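Local coordinates for protein cobalamin biosynthesis precorrin-6Y methylase (cbiE) (Archaeoglobus fulgidus, PDB 2BB3) that probably transfers a methyl group from S-adenosylmethionine to a precorrin intermediate on the route to adenosylcobalamin, and is seen here with S-adenosyl-L-homocysteine bound, at residues A[191-196]-A[203-208]; A[126-131]-A[185-190]. All coordinates share one frame; numbering follows the deposited sequence.

Contact 1. Residues A[191-196]-A[203-208]; sequences GERIRE and ELESDY. With SAH (S-adenosyl-L-homocysteine), chain C.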
# COMPACT_ATOMS: atom_id res chain seq x y z
N GLY A 191 -3.46 22.26 1.02
CA GLY A 191 -3.15 22.69 -0.33
C GLY A 191 -3.13 21.62 -1.40
O GLY A 191 -2.38 21.75 -2.37
N GLU A 192 -3.94 20.58 -1.25
CA GLU A 192 -3.99 19.51 -2.22
C GLU A 192 -4.29 19.99 -3.64
O GLU A 192 -5.25 20.72 -3.86
CB GLU A 192 -5.06 18.48 -1.82
CG GLU A 192 -5.21 17.35 -2.83
CD GLU A 192 -6.33 16.39 -2.49
OE1 GLU A 192 -7.28 16.29 -3.29
OE2 GLU A 192 -6.26 15.73 -1.43
N ARG A 193 -3.48 19.56 -4.60
CA ARG A 193 -3.66 19.92 -6.00
C ARG A 193 -3.29 18.78 -6.91
O ARG A 193 -2.36 18.03 -6.64
CB ARG A 193 -2.72 21.07 -6.40
CG ARG A 193 -3.02 22.43 -5.87
CD ARG A 193 -2.11 23.44 -6.59
NE ARG A 193 -0.70 23.08 -6.45
CZ ARG A 193 0.03 23.28 -5.36
NH1 ARG A 193 1.31 22.90 -5.33
NH2 ARG A 193 -0.49 23.89 -4.30
N ILE A 194 -4.01 18.64 -8.02
CA ILE A 194 -3.67 17.63 -9.00
C ILE A 194 -3.46 18.43 -10.29
O ILE A 194 -4.34 19.15 -10.72
CB ILE A 194 -4.78 16.56 -9.17
CG1 ILE A 194 -4.94 15.74 -7.88
CG2 ILE A 194 -4.41 15.63 -10.33
CD1 ILE A 194 -5.91 14.55 -8.04
N ARG A 195 -2.28 18.32 -10.88
CA ARG A 195 -1.99 19.08 -12.09
C ARG A 195 -1.53 18.16 -13.21
O ARG A 195 -1.05 17.05 -12.95
CB ARG A 195 -0.89 20.13 -11.82
CG ARG A 195 -1.21 21.07 -10.64
CD ARG A 195 0.08 21.51 -9.93
NE ARG A 195 0.90 22.28 -10.84
CZ ARG A 195 2.18 22.57 -10.67
NH1 ARG A 195 2.85 22.15 -9.60
NH2 ARG A 195 2.78 23.26 -11.62
N GLU A 196 -1.70 18.58 -14.46
CA GLU A 196 -1.27 17.76 -15.59
C GLU A 196 -0.51 18.64 -16.58
O GLU A 196 -0.80 19.82 -16.75
CB GLU A 196 -2.46 17.08 -16.28
CG GLU A 196 -2.04 15.81 -17.01
CD GLU A 196 -3.19 14.87 -17.32
OE1 GLU A 196 -3.49 14.67 -18.51
OE2 GLU A 196 -3.78 14.31 -16.36
N GLU A 203 6.20 23.23 -13.67
CA GLU A 203 7.11 23.45 -12.54
C GLU A 203 6.64 22.76 -11.27
O GLU A 203 5.44 22.75 -10.97
CB GLU A 203 7.26 24.94 -12.23
CG GLU A 203 8.41 25.63 -12.93
CD GLU A 203 8.26 25.60 -14.44
OE1 GLU A 203 7.24 26.11 -14.95
OE2 GLU A 203 9.17 25.06 -15.10
N LEU A 204 7.58 22.20 -10.52
CA LEU A 204 7.26 21.57 -9.26
C LEU A 204 7.28 22.66 -8.22
O LEU A 204 7.97 23.66 -8.39
CB LEU A 204 8.31 20.51 -8.90
CG LEU A 204 8.40 19.34 -9.88
CD1 LEU A 204 9.35 18.30 -9.32
CD2 LEU A 204 7.01 18.77 -10.13
N GLU A 205 6.52 22.49 -7.15
CA GLU A 205 6.49 23.50 -6.10
C GLU A 205 6.30 22.93 -4.71
O GLU A 205 6.50 23.63 -3.73
CB GLU A 205 5.42 24.57 -6.40
CG GLU A 205 4.06 24.05 -6.79
CD GLU A 205 3.14 25.16 -7.33
OE1 GLU A 205 3.52 25.85 -8.31
OE2 GLU A 205 2.03 25.35 -6.77
N SER A 206 5.92 21.66 -4.62
CA SER A 206 5.71 21.06 -3.30
C SER A 206 6.65 19.90 -3.03
O SER A 206 6.98 19.12 -3.94
CB SER A 206 4.28 20.56 -3.18
OG SER A 206 4.08 19.96 -1.92
N ASP A 207 7.08 19.77 -1.78
CA ASP A 207 7.94 18.65 -1.42
C ASP A 207 7.14 17.37 -1.21
O ASP A 207 7.71 16.30 -0.99
CB ASP A 207 8.76 18.97 -0.17
CG ASP A 207 9.88 19.95 -0.47
OD1 ASP A 207 10.42 19.90 -1.60
OD2 ASP A 207 10.21 20.76 0.43
N TYR A 208 5.82 17.48 -1.28
CA TYR A 208 4.95 16.32 -1.16
C TYR A 208 4.30 16.14 -2.52
O TYR A 208 3.11 16.41 -2.70
CB TYR A 208 3.88 16.56 -0.10
CG TYR A 208 4.49 16.82 1.25
CD1 TYR A 208 4.63 18.12 1.73
CD2 TYR A 208 5.01 15.77 2.01
CE1 TYR A 208 5.31 18.37 2.93
CE2 TYR A 208 5.69 16.01 3.21
CZ TYR A 208 5.83 17.31 3.66
OH TYR A 208 6.54 17.58 4.80
N SAH C . 6.03 6.82 4.25
CA SAH C . 5.38 7.73 3.40
CB SAH C . 6.35 8.35 2.39
CG SAH C . 7.61 9.11 2.79
SD SAH C . 8.83 9.48 1.56
C SAH C . 4.21 7.05 2.81
O SAH C . 3.52 7.82 2.27
OXT SAH C . 4.06 5.86 2.87
C5' SAH C . 8.11 11.09 1.41
C4' SAH C . 7.47 11.38 0.07
O4' SAH C . 6.20 10.87 -0.07
C3' SAH C . 7.43 12.81 -0.37
O3' SAH C . 8.60 13.28 -0.89
C2' SAH C . 6.33 12.76 -1.37
O2' SAH C . 6.79 12.47 -2.62
C1' SAH C . 5.47 11.64 -0.90
N9 SAH C . 4.35 12.15 -0.14
C8 SAH C . 4.20 12.01 1.14
N7 SAH C . 3.09 12.51 1.55
C5 SAH C . 2.49 12.98 0.52
C6 SAH C . 1.29 13.60 0.39
N6 SAH C . 0.51 13.86 1.37
N1 SAH C . 0.92 13.97 -0.82
C2 SAH C . 1.71 13.74 -1.87
N3 SAH C . 2.86 13.13 -1.71
C4 SAH C . 3.26 12.76 -0.54
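Two arginines of the edge strand, Arg-193 and Arg-195, reach across to the backbone and carboxylate of the loop 203-208. Arg-195 takes hold of a single atom, the carbonyl oxygen of Glu-203, with both terminal nitrogens: NH2 lies 2.8 Å and NH1 3.0 Å from O of Glu-203. Neither bond is straight, as expected when two N-H groups converge on one acceptor, and the oxygen sits slightly out of the guanidinium plane. The forked grip suits arginine, whose paired end nitrogens a lysine lacks.

Arg-193 works differently. Its guanidinium offers a face to Glu-205, whose OE2 stands above the plane 2.9 Å from NH1 of Arg-193; the two planar groups are 62° apart, and the attraction is one of charge without a directed N-H. Glu-205 CG is wedged between the backbone N and the carbonyl carbon (chi1 47°), and from there the extended chain carries the carboxylate over Arg-193. The CG of Glu-205 also packs 3.6 Å from NH1 of Arg-195, while a longer ion pair joins that nitrogen to OE1.

Behind these groups, Glu-185 of the neighbouring strand 180-185 makes salt bridges to both arginines, to NE of Arg-193 and NH1 of Arg-195, and so holds them side by side. Farther along the loop, Ser-206 OG accepts from N of Tyr-208 at 3.1 Å, forming an ST turn, and also bonds to Asn-186. This turn leads into the cofactor site, where O of Tyr-208 approaches C2 of the adenine at 3.1 Å. The whole is a surface salt-bridge network tying a β-sheet's edge strand to the returning loop that lines the S-adenosyl-L-homocysteine pocket.

Contact 2. Residues A[126-131]-A[185-190]; sequences VQVALA and ENLCME. With SAH (S-adenosyl-L-homocysteine), chain C.
The adenine end of the S-adenosyl-L-homocysteine pocket is built here, where Leu-187 in the turn after strand 180-185 meets Val-128 and Ala-129 on helix 125-133. CD1 makes the closest contacts to both helix residues, and CB adds to the one with Val-128. CD1 of Leu-187 rests 3.8 Å from CG1 of Val-128, the two side chains sliding past each other in opposite directions, and the same methyl lies 3.8 Å from CB of Ala-129. The CG1 branch of Val-128 stands anti to the backbone N (chi1 172°), which turns it to meet both CB and CD1 of the leucine. Alanine, with its short side chain, lets CD1 of Leu-187 settle close to the helix backbone, 3.7 Å from N of Ala-129.

Leu-187 also meets the ligand. Its backbone N donates to N1 of the adenine at 2.9 Å, with an N-H...N angle of 138°, and its O probably accepts from N6, whose position is less certain. CB of Leu-187 lies 3.5 Å from N1. With an alanine here, the backbone bonds to adenine could persist, but the gap opened between Val-128, Ala-129 and the base would probably leave the purine less firmly seated.

A type II β-turn from Asn-186 to Met-189, closed by N of Met-189 bonding to O of Asn-186, shapes the segment. Within the turn, Cys-188 is joined by a disulfide to Cys-32. Reading the adenine edge through main-chain N-H and C=O groups is a recurrent form of purine recognition, used here in a tetrapyrrole methylase.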
# COMPACT_ATOMS: atom_id res chain seq x y z
N VAL A 126 1.15 6.79 -1.65
CA VAL A 126 1.11 6.00 -2.87
C VAL A 126 -0.30 5.45 -3.05
O VAL A 126 -0.87 5.53 -4.14
CB VAL A 126 2.14 4.84 -2.84
CG1 VAL A 126 1.75 3.76 -3.90
CG2 VAL A 126 3.53 5.39 -3.14
N GLN A 127 -0.88 4.90 -1.99
CA GLN A 127 -2.24 4.37 -2.08
C GLN A 127 -3.27 5.44 -2.37
O GLN A 127 -4.20 5.23 -3.15
CB GLN A 127 -2.62 3.66 -0.78
CG GLN A 127 -2.03 2.28 -0.63
CD GLN A 127 -2.16 1.77 0.77
OE1 GLN A 127 -1.36 2.13 1.64
NE2 GLN A 127 -3.19 0.96 1.02
N VAL A 128 -3.11 6.59 -1.72
CA VAL A 128 -4.06 7.68 -1.94
C VAL A 128 -4.00 8.13 -3.40
O VAL A 128 -5.05 8.33 -4.02
CB VAL A 128 -3.78 8.85 -0.96
CG1 VAL A 128 -4.63 10.06 -1.30
CG2 VAL A 128 -4.08 8.40 0.47
N ALA A 129 -2.80 8.25 -3.96
CA ALA A 129 -2.64 8.67 -5.36
C ALA A 129 -3.26 7.64 -6.33
O ALA A 129 -3.98 7.99 -7.27
CB ALA A 129 -1.14 8.88 -5.71
N LEU A 130 -2.98 6.37 -6.07
CA LEU A 130 -3.51 5.29 -6.90
C LEU A 130 -5.02 5.31 -6.86
O LEU A 130 -5.68 5.03 -7.85
CB LEU A 130 -2.98 3.94 -6.41
CG LEU A 130 -1.91 3.23 -7.25
CD1 LEU A 130 -1.21 4.17 -8.23
CD2 LEU A 130 -0.94 2.55 -6.32
N ALA A 131 -5.57 5.64 -5.70
CA ALA A 131 -7.02 5.70 -5.58
C ALA A 131 -7.59 6.87 -6.36
O ALA A 131 -8.68 6.76 -6.92
CB ALA A 131 -7.43 5.79 -4.12
N GLU A 185 -0.13 16.68 -5.62
CA GLU A 185 0.48 17.46 -4.56
C GLU A 185 -0.32 17.58 -3.29
O GLU A 185 -1.53 17.83 -3.31
CB GLU A 185 0.75 18.88 -5.08
CG GLU A 185 1.54 18.89 -6.37
CD GLU A 185 1.65 20.28 -6.98
OE1 GLU A 185 0.59 20.91 -7.23
OE2 GLU A 185 2.79 20.75 -7.20
N ASN A 186 0.38 17.40 -2.18
CA ASN A 186 -0.22 17.54 -0.86
C ASN A 186 -1.53 16.78 -0.71
O ASN A 186 -2.52 17.33 -0.23
CB ASN A 186 -0.44 19.04 -0.61
CG ASN A 186 0.73 19.88 -1.10
OD1 ASN A 186 1.90 19.56 -0.84
ND2 ASN A 186 0.43 20.96 -1.80
N LEU A 187 -1.54 15.51 -1.10
CA LEU A 187 -2.74 14.71 -0.99
C LEU A 187 -3.27 14.76 0.44
O LEU A 187 -2.52 14.58 1.41
CB LEU A 187 -2.46 13.26 -1.40
CG LEU A 187 -2.12 13.14 -2.89
CD1 LEU A 187 -1.76 11.69 -3.25
CD2 LEU A 187 -3.31 13.60 -3.73
N CYS A 188 -4.56 15.05 0.56
CA CYS A 188 -5.21 15.13 1.86
C CYS A 188 -4.73 16.24 2.77
O CYS A 188 -4.93 16.18 3.97
CB CYS A 188 -5.05 13.80 2.58
SG CYS A 188 -6.30 12.59 2.12
N MSE A 189 -4.08 17.25 2.21
CA MSE A 189 -3.61 18.38 3.00
C MSE A 189 -4.33 19.63 2.50
O MSE A 189 -4.92 19.63 1.41
CB MSE A 189 -2.10 18.55 2.87
CG MSE A 189 -1.29 17.33 3.32
SE MSE A 189 0.59 17.49 2.88
CE MSE A 189 1.13 15.73 3.32
N GLU A 190 -4.27 20.69 3.29
CA GLU A 190 -4.91 21.94 2.93
C GLU A 190 -4.71 22.32 1.46
O GLU A 190 -5.67 22.63 0.75
CB GLU A 190 -4.35 23.07 3.81
CG GLU A 190 -2.88 23.38 3.56
CD GLU A 190 -2.66 24.58 2.65
OE1 GLU A 190 -1.55 24.72 2.11
OE2 GLU A 190 -3.60 25.38 2.48
N SAH C . 6.03 6.82 4.25
CA SAH C . 5.38 7.73 3.40
CB SAH C . 6.35 8.35 2.39
CG SAH C . 7.61 9.11 2.79
SD SAH C . 8.83 9.48 1.56
C SAH C . 4.21 7.05 2.81
O SAH C . 3.52 7.82 2.27
OXT SAH C . 4.06 5.86 2.87
C5' SAH C . 8.11 11.09 1.41
C4' SAH C . 7.47 11.38 0.07
O4' SAH C . 6.20 10.87 -0.07
C3' SAH C . 7.43 12.81 -0.37
O3' SAH C . 8.60 13.28 -0.89
C2' SAH C . 6.33 12.76 -1.37
O2' SAH C . 6.79 12.47 -2.62
C1' SAH C . 5.47 11.64 -0.90
N9 SAH C . 4.35 12.15 -0.14
C8 SAH C . 4.20 12.01 1.14
N7 SAH C . 3.09 12.51 1.55
C5 SAH C . 2.49 12.98 0.52
C6 SAH C . 1.29 13.60 0.39
N6 SAH C . 0.51 13.86 1.37
N1 SAH C . 0.92 13.97 -0.82
C2 SAH C . 1.71 13.74 -1.87
N3 SAH C . 2.86 13.13 -1.71
C4 SAH C . 3.26 12.76 -0.54

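Overall arrangement
From the N terminus, the chain first completes the parallel sheet, then reaches helix 125-133, the earlier half of contact 2. Strands 140-144, 162-167 and 180-185 of the mixed sheet follow before 185-190 returns to that helix and closes a long loop. Only then does contact 1 open, as a short excursion between edge strand 193-198 and the loop entering strand 209-213; the two are thus in series, neither nested nor crossed. They nevertheless adjoin: Glu-185 pairs with Arg-193, and Asn-186 probably hydrogen-bonds to Ser-206. Together they bring a helix, a turn and a loop around one S-adenosyl-L-homocysteine, beside the mixed sheet.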